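Local coordinates for protein catecholate siderophore receptor Fiu (Escherichia coli, PDB 6BPM) that carries iron-loaded catecholate siderophores such as dihydroxybenzoylserine across the outer membrane, drawing its energy from TonB, and also serves as a receptor for several microcins, at residues 143-148 / 177-182; 203-208 / 217-222; 295-300 / 340-345. All coordinates share one frame; numbering follows the deposited sequence.

Overall arrangement
From the N terminus, the chain first forms the plug domain and then the barrel that surrounds it. Contact 1 comes first: strand 176-189 comes back against the loop 143-148, which leads from strand 135-141 of the plug sheet into barrel strand 149-157. Contact 2 then closes the hairpin of strands 195-208 and 214-227. Contact 3 pairs strands 289-310 and 327-354 further round the wall. The three are in series; none nests in or crosses another. Contacts 1 and 2 touch directly, since strands 176-189 and 195-208 are sheet neighbours. The centre of contact 3 is about 15 Å from that of contact 2. One polyether molecule, POG of chain D, touches all three.

Contact 1 (143-148 / 177-182); sequences QPRNDS and AVRLNV. With POG ((20S)-2,5,8,11,14,17-hexamethyl-3,6,9,12,15,18-hexaoxahenicosane-1,20-diol), chain D.
The loop 143-148 passes beside strand 177-182 without regular pairing, and the CA atoms of Pro144 and Arg179 come within 5.0 Å. Arg179 has the largest share of the contact. Its CG is anti to the backbone N (chi1 -158°), and the chain runs extended to NE. This takes the guanidinium across the loop to the carbonyl of Gln143. Arg179 NH1 donates to Gln143 O at 2.6 Å, with an N-H...O angle of 150°. The oxygen lies near the guanidinium plane, but NH1 is tilted from the plane of the carbonyl. Nearer the strand, Arg179 CB packs 3.9 Å from Pro144 CA. The proline ring also meets Ala177, with Pro144 CB and Ala177 CB 3.7 Å apart. Ala177 CB further touches the backbone O of Arg145.

Arg145 CD lies over one face of the Arg179 guanidinium, offset toward its rim. The two guanidinium planes stand 80° apart, and Arg145 NH1 is 3.2 Å from Arg179 NH2. Both are donors, so no hydrogen bond joins them. Each arginine has its own acid. Arg145 grips Asp147 side-on through NE and NH2, one nitrogen to each carboxylate oxygen, although Asp147 is poorly ordered. Arg179 NH2 forms a salt bridge with Asp167 of the adjacent strand 161-171. On the other face of the strand, Leu180 CD1 touches O1 of the POG of chain D. The contact thus ties the link between plug and barrel to the inner wall. Its acidic partners probably offset the repulsion between the two closely placed arginines.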
loop_
_atom_site.group_PDB
_atom_site.type_symbol
_atom_site.label_atom_id
_atom_site.label_comp_id
_atom_site.label_asym_id
_atom_site.label_seq_id
_atom_site.Cartn_x
_atom_site.Cartn_y
_atom_site.Cartn_z
ATOM N N GLN A 143 8.439 -17.298 -9.589
ATOM C CA GLN A 143 8.866 -18.650 -9.265
ATOM C C GLN A 143 9.549 -19.216 -10.493
ATOM O O GLN A 143 9.356 -18.711 -11.606
ATOM C CB GLN A 143 7.677 -19.536 -8.865
ATOM C CG GLN A 143 6.971 -19.119 -7.581
ATOM C CD GLN A 143 7.864 -19.360 -6.389
ATOM O OE1 GLN A 143 8.978 -19.845 -6.547
ATOM N NE2 GLN A 143 7.374 -19.062 -5.193
ATOM N N PRO A 144 10.393 -20.230 -10.326
ATOM C CA PRO A 144 11.089 -20.780 -11.493
ATOM C C PRO A 144 10.086 -21.301 -12.506
ATOM O O PRO A 144 9.056 -21.863 -12.147
ATOM C CB PRO A 144 11.954 -21.898 -10.896
ATOM C CG PRO A 144 12.121 -21.500 -9.439
ATOM C CD PRO A 144 10.838 -20.846 -9.062
ATOM N N ARG A 145 10.385 -21.085 -13.777
ATOM C CA ARG A 145 9.537 -21.510 -14.876
ATOM C C ARG A 145 10.043 -22.825 -15.465
ATOM O O ARG A 145 11.124 -23.309 -15.133
ATOM C CB ARG A 145 9.488 -20.434 -15.958
ATOM C CG ARG A 145 9.546 -19.040 -15.407
ATOM C CD ARG A 145 9.240 -18.025 -16.479
ATOM N NE ARG A 145 10.150 -18.057 -17.613
ATOM C CZ ARG A 145 11.180 -17.235 -17.778
ATOM N NH1 ARG A 145 11.450 -16.308 -16.862
ATOM N NH2 ARG A 145 11.934 -17.335 -18.867
ATOM N N ASN A 146 9.247 -23.393 -16.368
ATOM C CA ASN A 146 9.584 -24.645 -17.037
ATOM C C ASN A 146 10.440 -24.468 -18.286
ATOM O O ASN A 146 10.929 -25.465 -18.818
ATOM C CB ASN A 146 8.297 -25.387 -17.405
ATOM C CG ASN A 146 7.619 -25.982 -16.195
ATOM O OD1 ASN A 146 8.127 -25.870 -15.080
ATOM N ND2 ASN A 146 6.443 -26.566 -16.392
ATOM N N ASP A 147 10.624 -23.247 -18.767
ATOM C CA ASP A 147 11.466 -22.945 -19.913
ATOM C C ASP A 147 12.802 -22.338 -19.459
ATOM O O ASP A 147 13.057 -22.117 -18.272
ATOM C CB ASP A 147 10.725 -21.997 -20.854
ATOM C CG ASP A 147 10.535 -20.603 -20.249
ATOM O OD1 ASP A 147 11.412 -19.729 -20.446
ATOM O OD2 ASP A 147 9.524 -20.391 -19.548
ATOM N N SER A 148 13.671 -22.061 -20.424
ATOM C CA SER A 148 14.929 -21.388 -20.142
ATOM C C SER A 148 15.038 -20.140 -21.008
ATOM O O SER A 148 14.778 -20.185 -22.212
ATOM C CB SER A 148 16.130 -22.315 -20.379
ATOM O OG SER A 148 16.277 -23.260 -19.325
ATOM N N ALA A 177 14.477 -26.362 -11.845
ATOM C CA ALA A 177 14.692 -25.081 -12.475
ATOM C C ALA A 177 15.218 -24.134 -11.421
ATOM O O ALA A 177 14.958 -24.294 -10.226
ATOM C CB ALA A 177 13.388 -24.546 -13.104
ATOM N N VAL A 178 15.955 -23.140 -11.878
ATOM C CA VAL A 178 16.473 -22.105 -11.001
ATOM C C VAL A 178 16.086 -20.783 -11.626
ATOM O O VAL A 178 15.967 -20.664 -12.850
ATOM C CB VAL A 178 18.005 -22.176 -10.793
ATOM C CG1 VAL A 178 18.384 -23.369 -9.892
ATOM C CG2 VAL A 178 18.707 -22.218 -12.134
ATOM N N ARG A 179 15.845 -19.797 -10.779
ATOM C CA ARG A 179 15.499 -18.488 -11.294
ATOM C C ARG A 179 16.250 -17.434 -10.507
ATOM O O ARG A 179 16.441 -17.552 -9.291
ATOM C CB ARG A 179 13.998 -18.207 -11.218
ATOM C CG ARG A 179 13.581 -17.137 -12.189
ATOM C CD ARG A 179 12.108 -16.861 -12.109
ATOM N NE ARG A 179 11.689 -15.860 -13.090
ATOM C CZ ARG A 179 10.429 -15.692 -13.485
ATOM N NH1 ARG A 179 9.456 -16.456 -12.989
ATOM N NH2 ARG A 179 10.149 -14.773 -14.390
ATOM N N LEU A 180 16.628 -16.377 -11.205
ATOM C CA LEU A 180 17.349 -15.301 -10.558
ATOM C C LEU A 180 16.871 -13.998 -11.163
ATOM O O LEU A 180 16.817 -13.854 -12.391
ATOM C CB LEU A 180 18.872 -15.463 -10.722
ATOM C CG LEU A 180 19.743 -14.312 -10.183
ATOM C CD1 LEU A 180 19.833 -14.360 -8.656
ATOM C CD2 LEU A 180 21.139 -14.342 -10.795
ATOM N N ASN A 181 16.499 -13.074 -10.292
ATOM C CA ASN A 181 16.127 -11.725 -10.671
ATOM C C ASN A 181 17.006 -10.751 -9.909
ATOM O O ASN A 181 17.208 -10.893 -8.693
ATOM C CB ASN A 181 14.667 -11.457 -10.352
ATOM C CG ASN A 181 13.745 -12.069 -11.368
ATOM O OD1 ASN A 181 13.391 -11.446 -12.367
ATOM N ND2 ASN A 181 13.365 -13.309 -11.127
ATOM N N VAL A 182 17.506 -9.760 -10.632
ATOM C CA VAL A 182 18.411 -8.758 -10.094
ATOM C C VAL A 182 17.951 -7.386 -10.561
ATOM O O VAL A 182 17.575 -7.196 -11.725
ATOM C CB VAL A 182 19.871 -9.019 -10.541
ATOM C CG1 VAL A 182 20.844 -8.122 -9.783
ATOM C CG2 VAL A 182 20.226 -10.482 -10.386
HETATM O OH POG D . 12.124 -24.070 9.009
HETATM C C2 POG D . 12.926 -23.327 8.127
HETATM C C1 POG D . 14.399 -23.635 8.410
HETATM C C3 POG D . 12.631 -21.821 8.292
HETATM O O2 POG D . 13.255 -21.029 7.309
HETATM C C5 POG D . 12.889 -21.253 5.970
HETATM O O1 POG D . 21.960 -16.962 -8.220
HETATM C C4 POG D . 21.959 -18.340 -7.967
HETATM C C6 POG D . 20.600 -18.941 -8.357
HETATM O O3 POG D . 20.013 -19.629 -7.278
HETATM C C7 POG D . 20.825 -20.556 -6.597
HETATM C C8 POG D . 19.978 -21.622 -5.896
HETATM O O4 POG D . 19.689 -21.206 -4.578
HETATM C C9 POG D . 18.492 -20.489 -4.358
HETATM C C10 POG D . 17.814 -20.933 -3.055
HETATM O O5 POG D . 17.656 -19.847 -2.175
HETATM C C11 POG D . 16.644 -19.974 -1.201
HETATM C C12 POG D . 17.227 -20.432 0.142
HETATM O O6 POG D . 16.276 -21.161 0.905
HETATM C C13 POG D . 15.579 -20.603 1.997
HETATM C C14 POG D . 15.144 -21.720 2.960
HETATM O O7 POG D . 14.150 -21.213 3.831
HETATM C C15 POG D . 14.160 -21.627 5.178
HETATM C C16 POG D . 12.180 -20.003 5.450
HETATM C C17 POG D . 16.387 -22.229 3.701
HETATM C C18 POG D . 17.784 -19.194 0.850
HETATM C C19 POG D . 18.643 -22.021 -2.369
HETATM C C20 POG D . 20.748 -22.952 -5.871
HETATM C C21 POG D . 20.744 -19.896 -9.542
#

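Contact 2 (203-208 / 217-222); sequences APSVAF and YLNYLH. With POG ((20S)-2,5,8,11,14,17-hexamethyl-3,6,9,12,15,18-hexaoxahenicosane-1,20-diol), chain D.
Leu218 and Val206 face each other as an antiparallel hydrogen-bonded pair, and their side chains run alongside each other on one face. Leu218 CB meets Val206 CG1 at 3.8 Å and C11 of the POG of chain D at 3.9 Å. CG is anti to the carbonyl carbon (chi1 -59°). From there Leu218 CD1 reaches both Val206 CG1, at 3.7 Å, and the ring edge of Phe208 at CE2. CD2 turns to the polyether and approaches its C14 and O6. The backbones bond in both directions: Leu218 N donates to Val206 O at 2.8 Å, and Val206 N to Leu218 O. Tyr220 N adds a bond to Pro204 O.

These strands form a beta hairpin in the wall of the TonB-dependent receptor barrel. Val206, Leu218 and Tyr220 meet the polyether on the outer face, where Pro204 CD lies at the edge of the Tyr220 ring.

Ser205, Ala207, Tyr217 and Asn219 occupy the inner face. Ala207 CB packs 3.6 Å from Tyr217 CD2. Asn219 ND2 comes close to Ser205 CB but makes no hydrogen bond to Ser205 OG, while Asn219 OD1 accepts from Gln143 NE2 of the loop in contact 1.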
loop_
_atom_site.group_PDB
_atom_site.type_symbol
_atom_site.label_atom_id
_atom_site.label_comp_id
_atom_site.label_asym_id
_atom_site.label_seq_id
_atom_site.Cartn_x
_atom_site.Cartn_y
_atom_site.Cartn_z
ATOM N N ALA A 203 16.983 -11.782 -5.960
ATOM C CA ALA A 203 15.965 -12.763 -5.608
ATOM C C ALA A 203 16.289 -14.056 -6.344
ATOM O O ALA A 203 15.865 -14.269 -7.488
ATOM C CB ALA A 203 14.568 -12.234 -5.949
ATOM N N PRO A 204 17.035 -14.930 -5.726
ATOM C CA PRO A 204 17.329 -16.218 -6.349
ATOM C C PRO A 204 16.398 -17.276 -5.805
ATOM O O PRO A 204 15.930 -17.158 -4.669
ATOM C CB PRO A 204 18.777 -16.483 -5.936
ATOM C CG PRO A 204 18.877 -15.881 -4.588
ATOM C CD PRO A 204 17.896 -14.692 -4.557
ATOM N N SER A 205 16.033 -18.248 -6.636
ATOM C CA SER A 205 15.188 -19.337 -6.180
ATOM C C SER A 205 15.519 -20.602 -6.961
ATOM O O SER A 205 16.107 -20.571 -8.051
ATOM C CB SER A 205 13.688 -18.983 -6.264
ATOM O OG SER A 205 13.333 -18.366 -7.487
ATOM N N VAL A 206 15.141 -21.723 -6.366
ATOM C CA VAL A 206 15.301 -23.029 -6.978
ATOM C C VAL A 206 14.042 -23.846 -6.711
ATOM O O VAL A 206 13.441 -23.751 -5.635
ATOM C CB VAL A 206 16.564 -23.730 -6.446
ATOM C CG1 VAL A 206 16.470 -23.940 -4.918
ATOM C CG2 VAL A 206 16.777 -25.045 -7.186
ATOM N N ALA A 207 13.610 -24.612 -7.710
ATOM C CA ALA A 207 12.443 -25.482 -7.577
ATOM C C ALA A 207 12.817 -26.912 -7.924
ATOM O O ALA A 207 13.468 -27.161 -8.947
ATOM C CB ALA A 207 11.293 -25.025 -8.464
ATOM N N PHE A 208 12.382 -27.843 -7.082
ATOM C CA PHE A 208 12.594 -29.267 -7.297
ATOM C C PHE A 208 11.260 -29.961 -7.557
ATOM O O PHE A 208 10.217 -29.573 -7.015
ATOM C CB PHE A 208 13.278 -29.914 -6.091
ATOM C CG PHE A 208 14.612 -29.308 -5.754
ATOM C CD1 PHE A 208 15.733 -29.568 -6.532
ATOM C CD2 PHE A 208 14.734 -28.455 -4.660
ATOM C CE1 PHE A 208 16.953 -28.996 -6.212
ATOM C CE2 PHE A 208 15.951 -27.883 -4.334
ATOM C CZ PHE A 208 17.066 -28.159 -5.108
ATOM N N TYR A 217 9.812 -25.518 -3.522
ATOM C CA TYR A 217 10.239 -24.216 -4.016
ATOM C C TYR A 217 10.979 -23.503 -2.900
ATOM O O TYR A 217 10.454 -23.371 -1.788
ATOM C CB TYR A 217 9.068 -23.354 -4.461
ATOM C CG TYR A 217 8.221 -23.886 -5.603
ATOM C CD1 TYR A 217 7.174 -24.785 -5.372
ATOM C CD2 TYR A 217 8.420 -23.433 -6.899
ATOM C CE1 TYR A 217 6.359 -25.235 -6.425
ATOM C CE2 TYR A 217 7.630 -23.865 -7.943
ATOM C CZ TYR A 217 6.607 -24.766 -7.708
ATOM O OH TYR A 217 5.849 -25.187 -8.774
ATOM N N LEU A 218 12.182 -23.029 -3.196
ATOM C CA LEU A 218 12.967 -22.280 -2.234
ATOM C C LEU A 218 13.224 -20.899 -2.810
ATOM O O LEU A 218 13.709 -20.775 -3.942
ATOM C CB LEU A 218 14.278 -22.976 -1.926
ATOM C CG LEU A 218 14.219 -24.377 -1.360
ATOM C CD1 LEU A 218 15.606 -24.942 -1.479
ATOM C CD2 LEU A 218 13.742 -24.379 0.072
ATOM N N ASN A 219 12.901 -19.874 -2.027
ATOM C CA ASN A 219 13.012 -18.488 -2.441
ATOM C C ASN A 219 13.844 -17.712 -1.440
ATOM O O ASN A 219 13.809 -17.979 -0.235
ATOM C CB ASN A 219 11.628 -17.824 -2.547
ATOM C CG ASN A 219 10.737 -18.498 -3.564
ATOM O OD1 ASN A 219 9.683 -19.028 -3.227
ATOM N ND2 ASN A 219 11.157 -18.481 -4.821
ATOM N N TYR A 220 14.554 -16.708 -1.946
ATOM C CA TYR A 220 15.227 -15.752 -1.088
ATOM C C TYR A 220 15.112 -14.367 -1.720
ATOM O O TYR A 220 15.245 -14.218 -2.939
ATOM C CB TYR A 220 16.704 -16.137 -0.829
ATOM C CG TYR A 220 17.384 -15.063 -0.024
ATOM C CD1 TYR A 220 17.030 -14.841 1.310
ATOM C CD2 TYR A 220 18.326 -14.219 -0.598
ATOM C CE1 TYR A 220 17.627 -13.811 2.066
ATOM C CE2 TYR A 220 18.928 -13.207 0.150
ATOM C CZ TYR A 220 18.561 -13.014 1.474
ATOM O OH TYR A 220 19.124 -12.016 2.210
ATOM N N LEU A 221 14.881 -13.347 -0.889
ATOM C CA LEU A 221 14.747 -11.980 -1.390
ATOM C C LEU A 221 15.566 -11.023 -0.535
ATOM O O LEU A 221 15.470 -11.039 0.701
ATOM C CB LEU A 221 13.266 -11.532 -1.414
ATOM C CG LEU A 221 12.999 -10.063 -1.803
ATOM C CD1 LEU A 221 13.038 -9.796 -3.310
ATOM C CD2 LEU A 221 11.748 -9.505 -1.184
ATOM N N HIS A 222 16.356 -10.175 -1.195
ATOM C CA HIS A 222 17.095 -9.113 -0.517
ATOM C C HIS A 222 16.972 -7.821 -1.300
ATOM O O HIS A 222 17.272 -7.784 -2.498
ATOM C CB HIS A 222 18.594 -9.415 -0.347
ATOM C CG HIS A 222 19.356 -8.259 0.243
ATOM N ND1 HIS A 222 19.541 -8.101 1.602
ATOM C CD2 HIS A 222 19.895 -7.157 -0.337
ATOM C CE1 HIS A 222 20.181 -6.967 1.829
ATOM N NE2 HIS A 222 20.407 -6.375 0.668
HETATM O OH POG D . 12.124 -24.070 9.009
HETATM C C2 POG D . 12.926 -23.327 8.127
HETATM C C1 POG D . 14.399 -23.635 8.410
HETATM C C3 POG D . 12.631 -21.821 8.292
HETATM O O2 POG D . 13.255 -21.029 7.309
HETATM C C5 POG D . 12.889 -21.253 5.970
HETATM O O1 POG D . 21.960 -16.962 -8.220
HETATM C C4 POG D . 21.959 -18.340 -7.967
HETATM C C6 POG D . 20.600 -18.941 -8.357
HETATM O O3 POG D . 20.013 -19.629 -7.278
HETATM C C7 POG D . 20.825 -20.556 -6.597
HETATM C C8 POG D . 19.978 -21.622 -5.896
HETATM O O4 POG D . 19.689 -21.206 -4.578
HETATM C C9 POG D . 18.492 -20.489 -4.358
HETATM C C10 POG D . 17.814 -20.933 -3.055
HETATM O O5 POG D . 17.656 -19.847 -2.175
HETATM C C11 POG D . 16.644 -19.974 -1.201
HETATM C C12 POG D . 17.227 -20.432 0.142
HETATM O O6 POG D . 16.276 -21.161 0.905
HETATM C C13 POG D . 15.579 -20.603 1.997
HETATM C C14 POG D . 15.144 -21.720 2.960
HETATM O O7 POG D . 14.150 -21.213 3.831
HETATM C C15 POG D . 14.160 -21.627 5.178
HETATM C C16 POG D . 12.180 -20.003 5.450
HETATM C C17 POG D . 16.387 -22.229 3.701
HETATM C C18 POG D . 17.784 -19.194 0.850
HETATM C C19 POG D . 18.643 -22.021 -2.369
HETATM C C20 POG D . 20.748 -22.952 -5.871
HETATM C C21 POG D . 20.744 -19.896 -9.542
#

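Contact 3 (295-300 / 340-345); sequences TRWSRV and KILTNQ. With POG ((20S)-2,5,8,11,14,17-hexamethyl-3,6,9,12,15,18-hexaoxahenicosane-1,20-diol), chain E; POG ((20S)-2,5,8,11,14,17-hexamethyl-3,6,9,12,15,18-hexaoxahenicosane-1,20-diol), chain D.
Lys340 pairs with Arg299 without backbone hydrogen bonds between them, and the aliphatic parts of the two side chains run side by side, with Lys340 CG 3.7 Å from Arg299 CG. The lysine chain bends at chi3 (65°). That bend brings Lys340 CE to within 4.0 Å of Trp297 NE1. The amino group of Lys340 and the guanidinium of Arg299 stay apart.

Ile341 pairs with Ser298 through two backbone bonds. Ser298 N donates to Ile341 O at 2.9 Å, and Ile341 N to Ser298 O at 3.0 Å. On the inner face, Ile341 CG2 packs against Ser298 CB and the side chain also touches Ile101 of the plug.

Leu342 is on the other face, beside Trp297. Leu342 CD1 sits at the edge of the indole, 4.3 Å from Trp297 CB. Leu342 CD2 meets C21 of the POG of chain E at 3.6 Å.

Thr343 pairs with Arg296, again by two backbone bonds. Its CG2 approaches Arg296 CB. Both polar ends turn to other partners: Thr343 OG1 bonds to Phe367 O and Thr368 OG1, while Arg296 bonds to Thr278 and makes a salt bridge to Asp99 of the plug.

Asn344 closes the contact. Thr295 OG1 donates to Asn344 OD1 at 2.6 Å, in the carbonyl plane. The same OD1 also accepts from Asn293 ND2, so two donors hold it.

Strands 289-310 and 327-354 are neighbours in the closed antiparallel barrel. Trp297 and Leu342 belong to the face that meets the bound polyethers. Arg296, Ile341 and Thr343 belong to the face turned to the plug. This division is characteristic of the plugged 22-strand barrel of TonB-dependent outer-membrane receptors.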
loop_
_atom_site.group_PDB
_atom_site.type_symbol
_atom_site.label_atom_id
_atom_site.label_comp_id
_atom_site.label_asym_id
_atom_site.label_seq_id
_atom_site.Cartn_x
_atom_site.Cartn_y
_atom_site.Cartn_z
ATOM N N THR A 295 6.561 -21.906 4.614
ATOM C CA THR A 295 7.249 -21.297 5.741
ATOM C C THR A 295 8.003 -20.085 5.230
ATOM O O THR A 295 8.674 -20.164 4.198
ATOM C CB THR A 295 8.215 -22.255 6.406
ATOM O OG1 THR A 295 7.525 -23.473 6.746
ATOM C CG2 THR A 295 8.763 -21.591 7.668
ATOM N N ARG A 296 7.826 -18.947 5.903
ATOM C CA ARG A 296 8.538 -17.728 5.547
ATOM C C ARG A 296 9.149 -17.108 6.782
ATOM O O ARG A 296 8.507 -17.037 7.835
ATOM C CB ARG A 296 7.629 -16.692 4.883
ATOM C CG ARG A 296 8.336 -15.347 4.696
ATOM C CD ARG A 296 7.584 -14.432 3.772
ATOM N NE ARG A 296 7.583 -14.948 2.406
ATOM C CZ ARG A 296 6.846 -14.442 1.419
ATOM N NH1 ARG A 296 6.056 -13.402 1.650
ATOM N NH2 ARG A 296 6.907 -14.964 0.196
ATOM N N TRP A 297 10.382 -16.635 6.636
ATOM C CA TRP A 297 11.017 -15.755 7.607
ATOM C C TRP A 297 11.315 -14.436 6.903
ATOM O O TRP A 297 11.850 -14.432 5.786
ATOM C CB TRP A 297 12.295 -16.371 8.189
ATOM C CG TRP A 297 12.986 -15.440 9.157
ATOM C CD1 TRP A 297 12.789 -15.372 10.504
ATOM C CD2 TRP A 297 13.947 -14.418 8.839
ATOM N NE1 TRP A 297 13.571 -14.378 11.048
ATOM C CE2 TRP A 297 14.294 -13.780 10.047
ATOM C CE3 TRP A 297 14.556 -13.986 7.650
ATOM C CZ2 TRP A 297 15.229 -12.736 10.102
ATOM C CZ3 TRP A 297 15.486 -12.951 7.707
ATOM C CH2 TRP A 297 15.807 -12.337 8.923
ATOM N N SER A 298 10.928 -13.321 7.522
ATOM C CA SER A 298 11.157 -12.041 6.859
ATOM C C SER A 298 11.505 -10.949 7.865
ATOM O O SER A 298 10.993 -10.935 8.993
ATOM C CB SER A 298 9.938 -11.627 6.035
ATOM O OG SER A 298 10.306 -10.618 5.113
ATOM N N ARG A 299 12.402 -10.052 7.453
ATOM C CA ARG A 299 12.813 -8.911 8.267
ATOM C C ARG A 299 12.929 -7.677 7.383
ATOM O O ARG A 299 13.534 -7.733 6.305
ATOM C CB ARG A 299 14.140 -9.173 8.996
ATOM C CG ARG A 299 14.636 -7.976 9.807
ATOM C CD ARG A 299 16.001 -8.190 10.416
ATOM N NE ARG A 299 17.091 -8.078 9.454
ATOM C CZ ARG A 299 18.253 -8.724 9.583
ATOM N NH1 ARG A 299 18.450 -9.537 10.617
ATOM N NH2 ARG A 299 19.208 -8.590 8.668
ATOM N N VAL A 300 12.312 -6.582 7.825
ATOM C CA VAL A 300 12.421 -5.272 7.175
ATOM C C VAL A 300 12.932 -4.273 8.208
ATOM O O VAL A 300 12.304 -4.074 9.256
ATOM C CB VAL A 300 11.080 -4.806 6.574
ATOM C CG1 VAL A 300 11.218 -3.418 5.939
ATOM C CG2 VAL A 300 10.622 -5.755 5.533
ATOM N N LYS A 340 9.530 -7.954 11.764
ATOM C CA LYS A 340 9.856 -9.354 11.497
ATOM C C LYS A 340 8.578 -10.187 11.503
ATOM O O LYS A 340 7.665 -9.945 12.311
ATOM C CB LYS A 340 10.841 -9.882 12.544
ATOM C CG LYS A 340 12.273 -9.333 12.382
ATOM C CD LYS A 340 13.227 -9.758 13.492
ATOM C CE LYS A 340 13.479 -11.256 13.509
ATOM N NZ LYS A 340 14.450 -11.614 14.590
ATOM N N ILE A 341 8.511 -11.163 10.591
ATOM C CA ILE A 341 7.443 -12.154 10.598
ATOM C C ILE A 341 8.066 -13.539 10.398
ATOM O O ILE A 341 8.935 -13.729 9.536
ATOM C CB ILE A 341 6.348 -11.833 9.540
ATOM C CG1 ILE A 341 5.096 -12.652 9.761
ATOM C CG2 ILE A 341 6.768 -12.102 8.101
ATOM C CD1 ILE A 341 3.942 -12.125 8.940
ATOM N N LEU A 342 7.637 -14.497 11.219
ATOM C CA LEU A 342 7.909 -15.917 11.022
ATOM C C LEU A 342 6.562 -16.630 10.964
ATOM O O LEU A 342 5.739 -16.464 11.871
ATOM C CB LEU A 342 8.781 -16.485 12.154
ATOM C CG LEU A 342 9.078 -17.999 12.199
ATOM C CD1 LEU A 342 9.778 -18.463 10.920
ATOM C CD2 LEU A 342 9.899 -18.419 13.453
ATOM N N THR A 343 6.319 -17.390 9.890
ATOM C CA THR A 343 5.012 -18.015 9.711
ATOM C C THR A 343 5.107 -19.350 8.974
ATOM O O THR A 343 5.946 -19.544 8.086
ATOM C CB THR A 343 4.050 -17.099 8.943
ATOM O OG1 THR A 343 2.723 -17.656 8.980
ATOM C CG2 THR A 343 4.515 -16.960 7.492
ATOM N N ASN A 344 4.189 -20.250 9.326
ATOM C CA ASN A 344 4.020 -21.532 8.655
ATOM C C ASN A 344 2.547 -21.729 8.308
ATOM O O ASN A 344 1.688 -21.691 9.198
ATOM C CB ASN A 344 4.515 -22.674 9.537
ATOM C CG ASN A 344 4.535 -23.983 8.809
ATOM O OD1 ASN A 344 5.375 -24.197 7.943
ATOM N ND2 ASN A 344 3.614 -24.869 9.149
ATOM N N GLN A 345 2.253 -21.933 7.023
ATOM C CA GLN A 345 0.880 -22.106 6.546
ATOM C C GLN A 345 0.711 -23.410 5.776
ATOM O O GLN A 345 1.422 -23.648 4.793
ATOM C CB GLN A 345 0.484 -20.934 5.657
ATOM C CG GLN A 345 0.357 -19.662 6.434
ATOM C CD GLN A 345 0.205 -18.464 5.535
ATOM O OE1 GLN A 345 0.237 -18.587 4.307
ATOM N NE2 GLN A 345 0.024 -17.289 6.143
HETATM O OH POG E . -8.760 -14.603 26.496
HETATM C C2 POG E . -9.235 -15.359 25.415
HETATM C C1 POG E . -10.568 -16.022 25.768
HETATM C C3 POG E . -8.204 -16.430 25.060
HETATM O O2 POG E . -7.646 -16.120 23.815
HETATM C C5 POG E . -6.904 -17.150 23.234
HETATM O O1 POG E . 6.510 -20.381 12.100
HETATM C C4 POG E . 5.730 -19.635 12.992
HETATM C C6 POG E . 5.781 -20.274 14.377
HETATM O O3 POG E . 5.136 -19.434 15.298
HETATM C C7 POG E . 5.343 -19.733 16.656
HETATM C C8 POG E . 4.040 -19.767 17.467
HETATM O O4 POG E . 3.068 -18.859 16.989
HETATM C C9 POG E . 1.949 -18.558 17.794
HETATM C C10 POG E . 0.898 -19.677 17.890
HETATM O O5 POG E . -0.270 -19.057 18.388
HETATM C C11 POG E . -1.129 -19.613 19.352
HETATM C C12 POG E . -1.079 -18.773 20.625
HETATM O O6 POG E . -1.856 -17.638 20.413
HETATM C C13 POG E . -2.502 -17.193 21.563
HETATM C C14 POG E . -3.942 -17.711 21.561
HETATM O O7 POG E . -4.641 -17.025 22.566
HETATM C C15 POG E . -5.915 -16.543 22.247
HETATM C C16 POG E . -7.834 -18.098 22.486
HETATM C C17 POG E . -3.989 -19.220 21.828
HETATM C C18 POG E . 0.329 -18.314 21.027
HETATM C C19 POG E . 1.391 -20.836 18.762
HETATM C C20 POG E . 4.433 -19.547 18.939
HETATM C C21 POG E . 7.245 -20.497 14.768
HETATM O OH POG D . 12.124 -24.070 9.009
HETATM C C2 POG D . 12.926 -23.327 8.127
HETATM C C1 POG D . 14.399 -23.635 8.410
HETATM C C3 POG D . 12.631 -21.821 8.292
HETATM O O2 POG D . 13.255 -21.029 7.309
HETATM C C5 POG D . 12.889 -21.253 5.970
HETATM O O1 POG D . 21.960 -16.962 -8.220
HETATM C C4 POG D . 21.959 -18.340 -7.967
HETATM C C6 POG D . 20.600 -18.941 -8.357
HETATM O O3 POG D . 20.013 -19.629 -7.278
HETATM C C7 POG D . 20.825 -20.556 -6.597
HETATM C C8 POG D . 19.978 -21.622 -5.896
HETATM O O4 POG D . 19.689 -21.206 -4.578
HETATM C C9 POG D . 18.492 -20.489 -4.358
HETATM C C10 POG D . 17.814 -20.933 -3.055
HETATM O O5 POG D . 17.656 -19.847 -2.175
HETATM C C11 POG D . 16.644 -19.974 -1.201
HETATM C C12 POG D . 17.227 -20.432 0.142
HETATM O O6 POG D . 16.276 -21.161 0.905
HETATM C C13 POG D . 15.579 -20.603 1.997
HETATM C C14 POG D . 15.144 -21.720 2.960
HETATM O O7 POG D . 14.150 -21.213 3.831
HETATM C C15 POG D . 14.160 -21.627 5.178
HETATM C C16 POG D . 12.180 -20.003 5.450
HETATM C C17 POG D . 16.387 -22.229 3.701
HETATM C C18 POG D . 17.784 -19.194 0.850
HETATM C C19 POG D . 18.643 -22.021 -2.369
HETATM C C20 POG D . 20.748 -22.952 -5.871
HETATM C C21 POG D . 20.744 -19.896 -9.542
#